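PDB 3HC1: metal-dependent phosphohydrolase, HDOD domain-containing from Geobacter sulfurreducens, which is of uncharacterised function but binds two iron(III) ions in an HD-type metal site and probably acts as a phosphohydrolase. Local coordinates for residues Phe236-Leu246 against Val285-Arg296; Arg258-Trp267 against Asp278-Ala286. All coordinates share one frame; numbering follows the deposited sequence.

Contact 1. Residues Phe236-Leu246 against Val285-Arg296; sequences FADEYCTLRRL and VAELDSSIVEIR. With FE (Fe (III) ion), chain C.
Asp289 OD1 is gripped by two donors of segment 236-246, Tyr240 on the helix and Arg244 just beyond its end. The phenol of Tyr240 gives it a short bond, OH to OD1 2.6 Å, on the lone pair turned away from OD2. Arg244 comes side-on from above the carboxylate plane: its NE reaches OD1 of Asp289 at 3.0 Å and its NH2 reaches OD2 at 2.8 Å, a salt bridge that fixes the carboxylate's rotation. With CG beside its backbone N (chi1 -64°), Arg244 lays that carbon over one face of the Tyr240 ring, toward the rim, while Leu288 CD1 lies over the opposite face and Ile292 CD1 meets the ring edge, 3.7 Å from CE1. A tyrosine suits this place, since its ring packs among aliphatic side chains while its hydroxyl reaches the charged pair. Leu246 CD2 fits against Ile292 CD1 and the aliphatic CG of Arg296. Just past the end of helix 229-243, Arg296 NH1 makes a weak, bent bond to Arg244 O (2.7 Å), and its guanidinium takes Arg245 CB over one face. On the far side of that helix, Asp238 OD1 binds an iron(III) ion at 2.2 Å, together with His122, His152, Asp153 and Glu249. The packing thus backs the helix that supplies the last aspartate of the H...HD...D motif, characteristic of the HD-domain metal site.

Contact 2. Residues Arg258-Trp267 against Asp278-Ala286; sequences RTLLENHPSW and DFDEKLIVA
Trp267, Val285 and Glu262 have the most surface buried here, and the indole of Trp267 is the broad surface on which the start of helix 281-302 rests. Glu281 CB sits over the middle of its five-membered ring, 3.4 Å from the centroid, a CH-pi contact. The first torsion of Glu281 (chi1 63°) and the bend at chi2 direct CG and the carboxylate along the indole toward Glu262 O, which CG of Glu281 approaches to 3.6 Å. That carboxylate is paired with Arg271, and a water donates both to Glu281 OE2 and to Glu262 O, bridging the segments. The six-membered ring of Trp267 meets Phe279 obliquely, with planes 50° apart and CE3 of Trp267 3.4 Å from CE1 of Phe279; Ile284 CD1 closes on the same benzo end, at CZ3. The indole is held in rotation by its own N-H, since NE1 donates in the ring plane to Leu261 O at 2.8 Å, satisfying a polar atom within a buried side chain. A tryptophan therefore combines a wide apolar surface with one directed bond.

Val285, branched at CB, presses both methyls on Leu261, with CG2 4.0 Å from CB of Leu261, and CG2 also nears the CZ2 corner of the indole. Glu262 behaves differently: the carboxylate end of its extended chain lies against Lys282 CG, while OE2 takes a salt bridge from Arg258 NH1 (3.1 Å) one turn earlier on its own helix. Asp280 caps the N terminus of helix 281-302 with a weak bond to Lys282 N. The segments 258-263 and 281-286 run at 132° to each other; Leu261 also touches Tyr240 of helix 229-243, and Trp267 also packs on Ile133 of helix 116-136.

How the contacts relate
Following the chain from the N terminus, helix 229-243 comes first and enters contact 1. Helix 257-263 and the start of helix 266-273 follow, and a short loop then leads into helix 281-302. Contact 2 closes the shorter loop, with ten residues between its segments, and is nested inside the 38-residue loop that contact 1 closes. Both use helix 281-302, whose Val285 and Ala286 belong to both segments: its first turns face contact 2 and its middle faces contact 1. The contact centres lie about 12 Å apart, and the rings of Phe236 and His264 meet edge-to-face between them, so helices 229-243, 257-263 and 281-302 pack together, the first of them carrying the iron ligand Asp238.

Contact 1. Residues Phe236-Leu246 against Val285-Arg296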
# COMPACT_ATOMS: atom_id res chain seq x y z
N PHE A 236 8.67 5.00 4.29
CA PHE A 236 8.79 6.44 3.98
C PHE A 236 7.50 6.99 3.39
O PHE A 236 6.97 8.03 3.85
CB PHE A 236 9.99 6.77 3.07
CG PHE A 236 10.07 8.21 2.71
CD1 PHE A 236 9.33 8.71 1.68
CD2 PHE A 236 10.81 9.08 3.50
CE1 PHE A 236 9.34 10.03 1.38
CE2 PHE A 236 10.82 10.42 3.21
CZ PHE A 236 10.09 10.89 2.16
N ALA A 237 6.97 6.30 2.40
CA ALA A 237 5.73 6.74 1.74
C ALA A 237 4.56 6.88 2.72
O ALA A 237 3.75 7.81 2.60
CB ALA A 237 5.38 5.85 0.53
N ASP A 238 4.48 6.00 3.71
CA ASP A 238 3.41 6.06 4.66
C ASP A 238 3.54 7.30 5.54
O ASP A 238 2.59 8.07 5.72
CB ASP A 238 3.35 4.79 5.53
CG ASP A 238 2.40 4.94 6.66
OD1 ASP A 238 1.23 5.19 6.36
OD2 ASP A 238 2.79 4.87 7.84
N GLU A 239 4.73 7.50 6.11
CA GLU A 239 4.99 8.69 6.91
C GLU A 239 4.76 10.00 6.11
O GLU A 239 4.12 10.95 6.59
CB GLU A 239 6.37 8.62 7.59
CG GLU A 239 6.51 9.70 8.66
CD GLU A 239 7.61 9.47 9.62
OE1 GLU A 239 8.47 8.69 9.27
OE2 GLU A 239 7.59 10.04 10.74
N TYR A 240 5.21 10.01 4.86
CA TYR A 240 5.03 11.14 3.98
C TYR A 240 3.54 11.46 3.80
O TYR A 240 3.11 12.59 4.04
CB TYR A 240 5.68 10.93 2.61
CG TYR A 240 5.48 12.12 1.72
CD1 TYR A 240 4.33 12.25 0.95
CD2 TYR A 240 6.40 13.15 1.69
CE1 TYR A 240 4.13 13.37 0.19
CE2 TYR A 240 6.21 14.26 0.95
CZ TYR A 240 5.10 14.38 0.19
OH TYR A 240 4.94 15.53 -0.53
N CYS A 241 2.76 10.45 3.39
CA CYS A 241 1.33 10.58 3.20
C CYS A 241 0.63 11.04 4.47
O CYS A 241 -0.21 11.92 4.40
CB CYS A 241 0.74 9.30 2.69
SG CYS A 241 1.14 9.06 0.92
N THR A 242 1.01 10.49 5.63
CA THR A 242 0.39 10.84 6.90
C THR A 242 0.67 12.29 7.23
O THR A 242 -0.21 12.99 7.72
CB THR A 242 0.88 9.91 8.02
OG1 THR A 242 0.58 8.57 7.62
CG2 THR A 242 0.19 10.21 9.38
N LEU A 243 1.88 12.74 6.94
CA LEU A 243 2.29 14.14 7.17
C LEU A 243 1.83 15.13 6.10
O LEU A 243 1.85 16.30 6.37
CB LEU A 243 3.80 14.26 7.38
CG LEU A 243 4.34 13.73 8.72
CD1 LEU A 243 5.90 13.61 8.67
CD2 LEU A 243 3.87 14.52 9.94
N ARG A 244 1.39 14.69 4.94
CA ARG A 244 0.96 15.57 3.85
C ARG A 244 -0.50 15.34 3.45
O ARG A 244 -0.84 15.33 2.27
CB ARG A 244 1.87 15.36 2.64
CG ARG A 244 3.32 15.73 2.86
CD ARG A 244 3.52 17.17 3.21
NE ARG A 244 4.89 17.64 2.99
CZ ARG A 244 5.49 18.63 3.67
NH1 ARG A 244 4.88 19.25 4.64
NH2 ARG A 244 6.73 18.99 3.39
N ARG A 245 -1.36 15.13 4.44
CA ARG A 245 -2.80 15.14 4.30
C ARG A 245 -3.32 14.01 3.41
O ARG A 245 -4.33 14.17 2.75
CB ARG A 245 -3.34 16.49 3.76
CG ARG A 245 -2.86 17.78 4.51
CD ARG A 245 -3.40 19.04 3.81
NE ARG A 245 -3.53 20.17 4.73
CZ ARG A 245 -2.74 21.25 4.76
NH1 ARG A 245 -1.72 21.39 3.91
NH2 ARG A 245 -2.98 22.21 5.65
N LEU A 246 -2.63 12.87 3.40
CA LEU A 246 -3.09 11.71 2.63
C LEU A 246 -3.09 10.47 3.57
O LEU A 246 -2.55 9.42 3.25
CB LEU A 246 -2.23 11.54 1.38
CG LEU A 246 -2.59 10.54 0.26
CD1 LEU A 246 -4.07 10.59 -0.03
CD2 LEU A 246 -1.72 10.82 -0.95
N VAL A 285 12.23 14.61 -2.04
CA VAL A 285 11.24 15.18 -1.15
C VAL A 285 10.64 16.44 -1.78
O VAL A 285 9.42 16.63 -1.78
CB VAL A 285 11.82 15.52 0.24
CG1 VAL A 285 10.75 16.33 1.07
CG2 VAL A 285 12.18 14.25 0.95
N ALA A 286 11.50 17.29 -2.36
CA ALA A 286 11.03 18.50 -3.02
C ALA A 286 10.05 18.22 -4.13
O ALA A 286 8.98 18.92 -4.22
CB ALA A 286 12.17 19.36 -3.52
N GLU A 287 10.36 17.21 -4.95
CA GLU A 287 9.47 16.78 -6.04
C GLU A 287 8.11 16.31 -5.53
O GLU A 287 7.05 16.66 -6.09
CB GLU A 287 10.11 15.68 -6.88
CG GLU A 287 9.24 15.25 -8.04
CD GLU A 287 9.76 14.05 -8.79
OE1 GLU A 287 10.90 13.58 -8.53
OE2 GLU A 287 9.02 13.59 -9.67
N LEU A 288 8.13 15.45 -4.52
CA LEU A 288 6.88 14.97 -3.90
C LEU A 288 6.02 16.14 -3.43
O LEU A 288 4.82 16.24 -3.76
CB LEU A 288 7.19 14.00 -2.75
CG LEU A 288 7.76 12.63 -3.23
CD1 LEU A 288 8.19 11.84 -2.02
CD2 LEU A 288 6.79 11.84 -4.14
N ASP A 289 6.65 17.04 -2.69
CA ASP A 289 5.95 18.17 -2.12
C ASP A 289 5.38 19.06 -3.23
O ASP A 289 4.27 19.60 -3.10
CB ASP A 289 6.91 18.98 -1.27
CG ASP A 289 7.14 18.38 0.09
OD1 ASP A 289 6.50 17.34 0.44
OD2 ASP A 289 7.96 18.96 0.82
N SER A 290 6.11 19.20 -4.33
CA SER A 290 5.60 19.98 -5.47
C SER A 290 4.41 19.31 -6.17
O SER A 290 3.64 19.96 -6.86
CB SER A 290 6.72 20.26 -6.49
OG SER A 290 6.91 19.16 -7.37
N SER A 291 4.24 18.01 -6.02
CA SER A 291 3.13 17.34 -6.73
C SER A 291 2.05 16.66 -5.87
O SER A 291 1.07 16.06 -6.42
CB SER A 291 3.71 16.35 -7.75
OG SER A 291 4.52 15.44 -7.07
N ILE A 292 2.16 16.80 -4.55
CA ILE A 292 1.25 16.09 -3.65
C ILE A 292 -0.21 16.58 -3.74
O ILE A 292 -1.10 15.79 -3.63
CB ILE A 292 1.77 16.10 -2.18
CG1 ILE A 292 0.98 15.16 -1.29
CG2 ILE A 292 1.79 17.50 -1.62
CD1 ILE A 292 1.00 13.74 -1.67
N VAL A 293 -0.46 17.86 -4.01
CA VAL A 293 -1.83 18.29 -4.24
C VAL A 293 -2.44 17.54 -5.43
O VAL A 293 -3.56 16.98 -5.37
CB VAL A 293 -1.89 19.83 -4.41
CG1 VAL A 293 -3.26 20.31 -4.99
CG2 VAL A 293 -1.60 20.46 -3.05
N GLU A 294 -1.70 17.52 -6.53
CA GLU A 294 -2.09 16.75 -7.71
C GLU A 294 -2.22 15.25 -7.44
O GLU A 294 -3.20 14.62 -7.87
CB GLU A 294 -1.12 17.00 -8.84
CG GLU A 294 -1.33 18.36 -9.44
CD GLU A 294 -0.11 18.90 -10.14
OE1 GLU A 294 0.97 19.01 -9.49
OE2 GLU A 294 -0.25 19.23 -11.34
N ILE A 295 -1.30 14.70 -6.67
CA ILE A 295 -1.35 13.24 -6.36
C ILE A 295 -2.64 12.94 -5.57
O ILE A 295 -3.42 12.05 -5.93
CB ILE A 295 -0.10 12.78 -5.58
CG1 ILE A 295 1.14 12.75 -6.48
CG2 ILE A 295 -0.31 11.39 -4.96
CD1 ILE A 295 2.46 12.82 -5.69
N ARG A 296 -2.91 13.76 -4.57
CA ARG A 296 -4.13 13.63 -3.78
C ARG A 296 -5.40 13.77 -4.60
O ARG A 296 -6.36 13.03 -4.37
CB ARG A 296 -4.15 14.66 -2.63
CG ARG A 296 -3.17 14.38 -1.53
CD ARG A 296 -3.59 15.03 -0.18
NE ARG A 296 -3.71 16.47 -0.28
CZ ARG A 296 -2.74 17.37 -0.07
NH1 ARG A 296 -1.50 17.05 0.31
NH2 ARG A 296 -3.03 18.66 -0.22
FE FE C . -0.40 3.65 6.57
O HOH W 1 0.82 2.73 7.85

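Contact 2. Residues Arg258-Trp267 against Asp278-Ala286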
# COMPACT_ATOMS: atom_id res chain seq x y z
N ARG A 258 9.69 18.87 6.45
CA ARG A 258 10.64 18.72 5.37
C ARG A 258 11.92 18.10 5.93
O ARG A 258 12.45 17.14 5.37
CB ARG A 258 10.94 20.07 4.70
CG ARG A 258 11.78 19.93 3.43
CD ARG A 258 12.26 21.23 2.86
NE ARG A 258 12.63 22.25 3.86
CZ ARG A 258 13.80 22.32 4.49
NH1 ARG A 258 14.79 21.46 4.22
NH2 ARG A 258 14.00 23.27 5.40
N THR A 259 12.42 18.65 7.03
CA THR A 259 13.63 18.13 7.65
C THR A 259 13.49 16.68 8.07
O THR A 259 14.37 15.87 7.81
CB THR A 259 14.05 19.00 8.84
OG1 THR A 259 14.54 20.23 8.32
CG2 THR A 259 15.14 18.35 9.67
N LEU A 260 12.37 16.33 8.72
CA LEU A 260 12.10 14.93 9.04
C LEU A 260 12.21 14.05 7.79
O LEU A 260 12.94 13.04 7.76
CB LEU A 260 10.73 14.79 9.67
CG LEU A 260 10.27 13.41 10.13
CD1 LEU A 260 9.22 13.59 11.28
CD2 LEU A 260 9.72 12.56 8.94
N LEU A 261 11.50 14.43 6.74
CA LEU A 261 11.46 13.61 5.54
C LEU A 261 12.85 13.50 4.91
O LEU A 261 13.28 12.42 4.46
CB LEU A 261 10.46 14.18 4.54
CG LEU A 261 8.99 14.24 4.96
CD1 LEU A 261 8.24 15.07 3.92
CD2 LEU A 261 8.39 12.87 5.15
N GLU A 262 13.58 14.61 4.89
CA GLU A 262 14.93 14.61 4.32
C GLU A 262 15.90 13.71 5.06
O GLU A 262 16.77 13.13 4.43
CB GLU A 262 15.50 16.01 4.23
CG GLU A 262 14.97 16.78 3.01
CD GLU A 262 15.46 18.24 2.96
OE1 GLU A 262 16.44 18.60 3.66
OE2 GLU A 262 14.84 19.05 2.21
N ASN A 263 15.78 13.67 6.40
CA ASN A 263 16.66 12.89 7.28
C ASN A 263 16.11 11.49 7.64
O ASN A 263 16.70 10.76 8.44
CB ASN A 263 16.88 13.64 8.61
CG ASN A 263 17.52 15.00 8.43
OD1 ASN A 263 18.09 15.27 7.41
ND2 ASN A 263 17.37 15.86 9.41
N HIS A 264 14.99 11.12 7.05
CA HIS A 264 14.31 9.85 7.36
C HIS A 264 15.26 8.63 7.23
O HIS A 264 16.06 8.59 6.31
CB HIS A 264 13.12 9.68 6.44
CG HIS A 264 12.14 8.61 6.87
ND1 HIS A 264 12.37 7.26 6.65
CD2 HIS A 264 10.89 8.69 7.39
CE1 HIS A 264 11.33 6.57 7.09
NE2 HIS A 264 10.42 7.41 7.55
N PRO A 265 15.16 7.67 8.16
CA PRO A 265 16.07 6.52 8.14
C PRO A 265 15.97 5.62 6.91
O PRO A 265 16.91 4.85 6.64
CB PRO A 265 15.69 5.75 9.43
CG PRO A 265 14.42 6.30 9.88
CD PRO A 265 14.36 7.70 9.41
N SER A 266 14.87 5.70 6.18
CA SER A 266 14.70 4.87 5.00
C SER A 266 15.76 5.18 3.94
O SER A 266 16.12 4.29 3.20
CB SER A 266 13.33 5.03 4.37
OG SER A 266 12.34 4.38 5.12
N TRP A 267 16.22 6.42 3.86
CA TRP A 267 17.15 6.82 2.81
C TRP A 267 18.45 6.03 2.94
O TRP A 267 18.91 5.50 1.97
CB TRP A 267 17.42 8.33 2.78
CG TRP A 267 16.24 9.10 2.51
CD1 TRP A 267 15.68 10.04 3.33
CD2 TRP A 267 15.39 9.00 1.37
NE1 TRP A 267 14.54 10.54 2.75
CE2 TRP A 267 14.35 9.92 1.54
CE3 TRP A 267 15.46 8.26 0.17
CZ2 TRP A 267 13.34 10.11 0.57
CZ3 TRP A 267 14.46 8.42 -0.76
CH2 TRP A 267 13.40 9.33 -0.57
N ASP A 278 22.47 6.16 -6.96
CA ASP A 278 22.85 7.54 -6.69
C ASP A 278 21.60 8.39 -6.82
O ASP A 278 20.98 8.45 -7.89
CB ASP A 278 23.91 8.01 -7.69
CG ASP A 278 25.25 7.32 -7.47
OD1 ASP A 278 25.30 6.27 -6.80
OD2 ASP A 278 26.25 7.85 -7.99
N PHE A 279 21.21 9.00 -5.71
CA PHE A 279 20.03 9.86 -5.69
C PHE A 279 20.23 10.96 -4.67
O PHE A 279 21.09 10.86 -3.77
CB PHE A 279 18.76 9.05 -5.37
CG PHE A 279 18.78 8.37 -4.03
CD1 PHE A 279 18.36 9.04 -2.89
CD2 PHE A 279 19.17 7.05 -3.91
CE1 PHE A 279 18.35 8.41 -1.66
CE2 PHE A 279 19.14 6.41 -2.68
CZ PHE A 279 18.74 7.08 -1.56
N ASP A 280 19.43 12.01 -4.80
CA ASP A 280 19.44 13.07 -3.85
C ASP A 280 18.05 13.09 -3.20
O ASP A 280 17.09 13.57 -3.80
CB ASP A 280 19.77 14.37 -4.57
CG ASP A 280 19.82 15.55 -3.63
OD1 ASP A 280 19.56 15.40 -2.43
OD2 ASP A 280 20.13 16.65 -4.12
N GLU A 281 17.96 12.60 -1.97
CA GLU A 281 16.69 12.58 -1.24
C GLU A 281 16.10 13.99 -1.02
O GLU A 281 14.89 14.15 -0.93
CB GLU A 281 16.82 11.80 0.07
CG GLU A 281 17.78 12.38 1.09
CD GLU A 281 19.18 11.79 0.98
OE1 GLU A 281 19.64 11.61 -0.15
OE2 GLU A 281 19.78 11.48 2.02
N LYS A 282 16.95 15.03 -0.95
CA LYS A 282 16.46 16.42 -0.91
C LYS A 282 15.59 16.76 -2.13
O LYS A 282 14.49 17.30 -1.99
CB LYS A 282 17.61 17.42 -0.81
CG LYS A 282 18.39 17.37 0.51
CD LYS A 282 19.45 18.49 0.59
CE LYS A 282 20.67 18.22 -0.33
NZ LYS A 282 21.36 19.45 -0.91
N LEU A 283 16.07 16.43 -3.32
CA LEU A 283 15.30 16.71 -4.55
C LEU A 283 14.06 15.82 -4.68
O LEU A 283 13.04 16.27 -5.19
CB LEU A 283 16.19 16.55 -5.78
CG LEU A 283 17.39 17.51 -5.77
CD1 LEU A 283 18.36 17.21 -6.94
CD2 LEU A 283 16.95 19.00 -5.77
N ILE A 284 14.15 14.58 -4.21
CA ILE A 284 12.98 13.69 -4.20
C ILE A 284 11.88 14.23 -3.27
O ILE A 284 10.74 14.28 -3.67
CB ILE A 284 13.29 12.22 -3.81
CG1 ILE A 284 14.34 11.60 -4.75
CG2 ILE A 284 11.98 11.35 -3.79
CD1 ILE A 284 14.89 10.27 -4.26
N VAL A 285 12.23 14.61 -2.04
CA VAL A 285 11.24 15.18 -1.15
C VAL A 285 10.64 16.44 -1.78
O VAL A 285 9.42 16.63 -1.78
CB VAL A 285 11.82 15.52 0.24
CG1 VAL A 285 10.75 16.33 1.07
CG2 VAL A 285 12.18 14.25 0.95
N ALA A 286 11.50 17.29 -2.36
CA ALA A 286 11.03 18.50 -3.02
C ALA A 286 10.05 18.22 -4.13
O ALA A 286 8.98 18.92 -4.22
CB ALA A 286 12.17 19.36 -3.52
O HOH W 2 18.83 11.32 4.40